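Local coordinates for protein N-acetylcysteine deacetylase (Bacillus subtilis, PDB 1YSJ) that probably removes the acetyl group from N-acetylcysteine with the help of two divalent metal ions, releasing cysteine during the breakdown of S-(2-succino)cysteine, at residues A81-R86 against V149-Q154; G366-E371 against T379-A384. The protein carries 1 engineered substitution. All blocks are in the same frame, centred on the assembly; numbering follows the deposited sequence.

Overall arrangement
Contact 1 is buried, and contact 2 is only partly so. Their centres lie 27 Å apart, and they do not touch. Contact 1 pairs two strands of the large mixed sheet, 79-84 and 148-154, away from the metal site. Contact 2 joins two parts of the loop between strand 360-366 of that same sheet and helix 384-402, with the nickel ligand His374 between them. Helix 124-139 packs against both. The chemistry differs with place. Regular backbone bonds, a salt bridge and an apolar face hold 81-86 to 149-154. One backbone bond, a hydroxyl pair and two waters hold 366-371 to 379-384.

Contact 1: residues A81-R86 against V149-Q154; sequences AEIKGR and VRFIFQ
Glu82 and Arg150 form a salt bridge between two neighbouring antiparallel strands, 79-84 and 148-154, of the large mixed sheet in this M20 peptidase. The arginine grips side-on. Its NE lies 3.0 Å from Glu82 OE1, and its NH2 lies 3.2 Å from the same Glu82 OE1. One oxygen thus takes two donors, and both bonds are bent. The carboxylate and guanidinium are nearly coplanar, 22° apart. Glu82 CG stands anti to the backbone N (chi1 -176°), and the chain stays extended to reach alongside Arg150. The other oxygen, Glu82 OE2, is met by Lys84 NZ at 2.8 Å, so the carboxylate is shared by two cations. Arg150 NH1 turns to the carbonyls of Val171 and Asn173.

Four backbone hydrogen bonds join the strands, two at the pair Ala81-Phe151 and two at Ile83-Val149. Glu82 and Arg150 are the non-hydrogen-bonded pair between them. The shortest of the four runs from Phe151 N to Ala81 O, 2.7 Å.

Ala81, Ile83, Val149 and Phe151 point to the other face, which is apolar. Helix 124-139 covers Phe151 there through Ile131, Ala135 and Leu138. Val149 CG1 sits over one face of the Phe151 ring, offset toward its rim. Ile83 CD1 reaches the same ring obliquely, with CD1 3.6 Å from Phe151 CE1.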
# COMPACT_ATOMS: atom_id res chain seq x y z
N ALA A 81 24.82 -3.46 39.10
CA ALA A 81 25.25 -3.47 40.49
C ALA A 81 25.46 -4.91 40.95
O ALA A 81 25.04 -5.85 40.28
CB ALA A 81 24.22 -2.75 41.37
N GLU A 82 26.12 -5.07 42.10
CA GLU A 82 26.48 -6.40 42.58
C GLU A 82 26.51 -6.44 44.11
O GLU A 82 27.06 -5.54 44.75
CB GLU A 82 27.84 -6.81 42.00
CG GLU A 82 28.30 -8.22 42.34
CD GLU A 82 29.46 -8.69 41.46
OE1 GLU A 82 29.22 -8.99 40.27
OE2 GLU A 82 30.60 -8.79 41.97
N ILE A 83 25.90 -7.48 44.68
CA ILE A 83 25.98 -7.75 46.12
C ILE A 83 26.53 -9.15 46.35
O ILE A 83 25.93 -10.15 45.94
CB ILE A 83 24.61 -7.56 46.83
CG1 ILE A 83 24.21 -6.08 46.82
CG2 ILE A 83 24.67 -8.08 48.27
CD1 ILE A 83 22.75 -5.83 47.09
N LYS A 84 27.69 -9.20 46.99
CA LYS A 84 28.36 -10.47 47.28
C LYS A 84 27.98 -10.97 48.66
O LYS A 84 27.92 -10.20 49.62
CB LYS A 84 29.89 -10.31 47.19
CG LYS A 84 30.36 -9.60 45.93
CD LYS A 84 31.86 -9.33 45.97
CE LYS A 84 32.64 -10.33 45.12
NZ LYS A 84 32.42 -10.05 43.67
N GLY A 85 27.72 -12.27 48.75
CA GLY A 85 27.55 -12.93 50.04
C GLY A 85 28.90 -13.11 50.71
O GLY A 85 29.93 -12.66 50.19
N ARG A 86 28.91 -13.77 51.87
CA ARG A 86 30.14 -13.97 52.63
C ARG A 86 30.82 -15.31 52.31
O ARG A 86 31.87 -15.64 52.87
CB ARG A 86 29.88 -13.79 54.13
CG ARG A 86 29.21 -12.45 54.50
CD ARG A 86 29.98 -11.23 53.96
NE ARG A 86 31.21 -10.97 54.70
CZ ARG A 86 32.13 -10.07 54.37
NH1 ARG A 86 31.98 -9.32 53.28
NH2 ARG A 86 33.21 -9.92 55.12
N VAL A 149 24.63 -11.79 43.88
CA VAL A 149 23.52 -11.30 43.08
C VAL A 149 23.97 -10.10 42.26
O VAL A 149 24.41 -9.08 42.81
CB VAL A 149 22.26 -10.95 43.92
CG1 VAL A 149 21.12 -10.54 43.00
CG2 VAL A 149 21.85 -12.12 44.80
N ARG A 150 23.87 -10.23 40.95
CA ARG A 150 24.13 -9.13 40.04
C ARG A 150 22.80 -8.48 39.65
O ARG A 150 21.85 -9.17 39.25
CB ARG A 150 24.87 -9.65 38.82
CG ARG A 150 25.65 -8.59 38.06
CD ARG A 150 26.60 -9.24 37.07
NE ARG A 150 27.77 -9.80 37.74
CZ ARG A 150 28.66 -10.60 37.16
NH1 ARG A 150 28.51 -10.96 35.89
NH2 ARG A 150 29.70 -11.05 37.86
N PHE A 151 22.71 -7.16 39.80
CA PHE A 151 21.50 -6.42 39.43
C PHE A 151 21.67 -5.72 38.09
O PHE A 151 22.66 -5.02 37.85
CB PHE A 151 21.12 -5.42 40.53
CG PHE A 151 20.79 -6.06 41.84
CD1 PHE A 151 21.79 -6.38 42.75
CD2 PHE A 151 19.47 -6.36 42.16
CE1 PHE A 151 21.48 -6.98 43.96
CE2 PHE A 151 19.15 -6.97 43.36
CZ PHE A 151 20.16 -7.28 44.27
N ILE A 152 20.69 -5.94 37.22
CA ILE A 152 20.71 -5.43 35.86
C ILE A 152 19.57 -4.43 35.68
O ILE A 152 18.39 -4.80 35.71
CB ILE A 152 20.60 -6.58 34.82
CG1 ILE A 152 21.79 -7.54 34.97
CG2 ILE A 152 20.52 -6.05 33.39
CD1 ILE A 152 21.61 -8.87 34.26
N PHE A 153 19.93 -3.17 35.51
CA PHE A 153 18.96 -2.14 35.19
C PHE A 153 19.12 -1.81 33.71
O PHE A 153 20.00 -1.07 33.30
CB PHE A 153 19.11 -0.92 36.11
CG PHE A 153 18.86 -1.23 37.57
CD1 PHE A 153 19.90 -1.64 38.40
CD2 PHE A 153 17.58 -1.14 38.10
CE1 PHE A 153 19.68 -1.94 39.74
CE2 PHE A 153 17.34 -1.44 39.44
CZ PHE A 153 18.39 -1.84 40.26
N GLN A 154 18.25 -2.43 32.91
CA GLN A 154 18.43 -2.54 31.48
C GLN A 154 17.72 -1.43 30.70
O GLN A 154 16.52 -1.20 30.89
CB GLN A 154 17.92 -3.91 31.02
CG GLN A 154 17.92 -4.11 29.52
CD GLN A 154 16.90 -5.12 29.06
OE1 GLN A 154 16.90 -6.27 29.50
NE2 GLN A 154 16.03 -4.70 28.14

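Contact 2: residues G366-E371 against T379-A384; sequences GTNGTE and TLDEEA
Thr367 and Asp381 are joined by the one direct backbone hydrogen bond between these two loop segments. Asp381 N donates to Thr367 O at 2.8 Å, close to straight (164°) and in the carbonyl plane. The second direct bond links two hydroxyls, Thr370 OG1 and Thr379 OG1, 2.6 Å apart. Both threonines hold OG1 between the backbone N and the carbonyl carbon (chi1 53° in each), which lets the oxygens meet while the side chains cross.

Two waters add to the join. One bonds Thr367 OG1 and donates to Thr379 O. The other accepts from Glu371 N and Thr379 N. Apolar contact is small: Thr367 CB lies 3.9 Å from Leu380 CB, and Thr367 CG2 lies 3.8 Å from Ala384 CB, with Phe126 of helix 124-139 touching all three residues.

Asp381 OD1 accepts from Glu383 N, 3.3 Å away, a capping bond in the type I turn Asp381-Ala384 that leads into helix 384-402. Backbone hydrogen bonds tie Thr367 to Lys184, Asn368 to Leu187 and Gly369 to Pro185. The two segments belong to the loop from strand 360-366 to helix 384-402, which carries the nickel ligand His374 and lies beside the dinuclear metal site of this M20 peptidase, the Thr367 and Leu380 side chains each about 8 Å from those of the ligands His182 and Cys122, respectively.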
# COMPACT_ATOMS: atom_id res chain seq x y z
N GLY A 366 1.48 -9.06 40.38
CA GLY A 366 0.15 -8.46 40.52
C GLY A 366 0.24 -7.02 40.99
O GLY A 366 0.95 -6.73 41.96
N THR A 367 -0.45 -6.12 40.30
CA THR A 367 -0.41 -4.69 40.66
C THR A 367 -1.78 -4.03 40.72
O THR A 367 -1.86 -2.82 40.92
CB THR A 367 0.50 -3.87 39.70
OG1 THR A 367 0.14 -4.14 38.34
CG2 THR A 367 1.98 -4.20 39.93
N ASN A 368 -2.84 -4.81 40.57
CA ASN A 368 -4.21 -4.30 40.67
C ASN A 368 -4.39 -2.99 39.90
O ASN A 368 -4.71 -1.95 40.48
CB ASN A 368 -4.61 -4.16 42.15
CG ASN A 368 -6.02 -3.61 42.34
OD1 ASN A 368 -6.23 -2.71 43.16
ND2 ASN A 368 -6.99 -4.14 41.60
N GLY A 369 -4.16 -3.05 38.59
CA GLY A 369 -4.27 -1.89 37.71
C GLY A 369 -5.67 -1.69 37.14
O GLY A 369 -6.59 -2.43 37.49
N THR A 370 -5.81 -0.69 36.28
CA THR A 370 -7.11 -0.33 35.69
C THR A 370 -7.10 -0.47 34.17
O THR A 370 -8.12 -0.78 33.56
CB THR A 370 -7.50 1.13 36.02
OG1 THR A 370 -6.43 2.01 35.66
CG2 THR A 370 -7.82 1.28 37.51
N GLU A 371 -5.94 -0.22 33.57
CA GLU A 371 -5.76 -0.33 32.13
C GLU A 371 -4.63 -1.30 31.80
O GLU A 371 -3.80 -1.62 32.66
CB GLU A 371 -5.47 1.05 31.51
CG GLU A 371 -6.47 2.16 31.87
CD GLU A 371 -7.82 2.03 31.18
OE1 GLU A 371 -8.79 2.67 31.65
OE2 GLU A 371 -7.93 1.28 30.18
N THR A 379 -2.20 2.47 35.19
CA THR A 379 -1.94 2.66 36.62
C THR A 379 -1.41 1.38 37.27
O THR A 379 -1.46 0.30 36.68
CB THR A 379 -3.22 3.05 37.40
OG1 THR A 379 -4.26 2.11 37.11
CG2 THR A 379 -3.68 4.47 37.03
N LEU A 380 -0.91 1.53 38.50
CA LEU A 380 -0.52 0.39 39.33
C LEU A 380 -0.66 0.76 40.81
O LEU A 380 -0.48 1.92 41.18
CB LEU A 380 0.90 -0.08 38.99
CG LEU A 380 2.07 0.90 39.13
CD1 LEU A 380 2.80 0.73 40.47
CD2 LEU A 380 3.03 0.72 37.96
N ASP A 381 -1.00 -0.23 41.63
CA ASP A 381 -1.13 -0.04 43.08
C ASP A 381 0.27 -0.16 43.68
O ASP A 381 0.93 -1.19 43.55
CB ASP A 381 -2.06 -1.10 43.67
CG ASP A 381 -2.61 -0.72 45.04
OD1 ASP A 381 -1.85 -0.21 45.89
OD2 ASP A 381 -3.82 -0.97 45.27
N GLU A 382 0.72 0.91 44.34
CA GLU A 382 2.09 1.00 44.84
C GLU A 382 2.38 0.10 46.04
O GLU A 382 3.53 -0.02 46.47
CB GLU A 382 2.46 2.46 45.16
CG GLU A 382 2.65 3.32 43.91
CD GLU A 382 2.59 4.82 44.19
OE1 GLU A 382 1.83 5.24 45.09
OE2 GLU A 382 3.28 5.59 43.48
N GLU A 383 1.35 -0.56 46.57
CA GLU A 383 1.54 -1.56 47.62
C GLU A 383 2.35 -2.76 47.11
O GLU A 383 2.99 -3.46 47.90
CB GLU A 383 0.19 -2.03 48.19
CG GLU A 383 -0.64 -0.93 48.87
CD GLU A 383 -0.20 -0.58 50.28
OE1 GLU A 383 0.96 -0.88 50.66
OE2 GLU A 383 -1.02 -0.00 51.03
N ALA A 384 2.31 -2.98 45.80
CA ALA A 384 3.08 -4.05 45.15
C ALA A 384 4.60 -3.84 45.24
O ALA A 384 5.36 -4.78 45.01
CB ALA A 384 2.65 -4.20 43.70
O HOH W 1 0.01 -2.32 36.63
O HOH W 2 -3.34 -0.30 34.79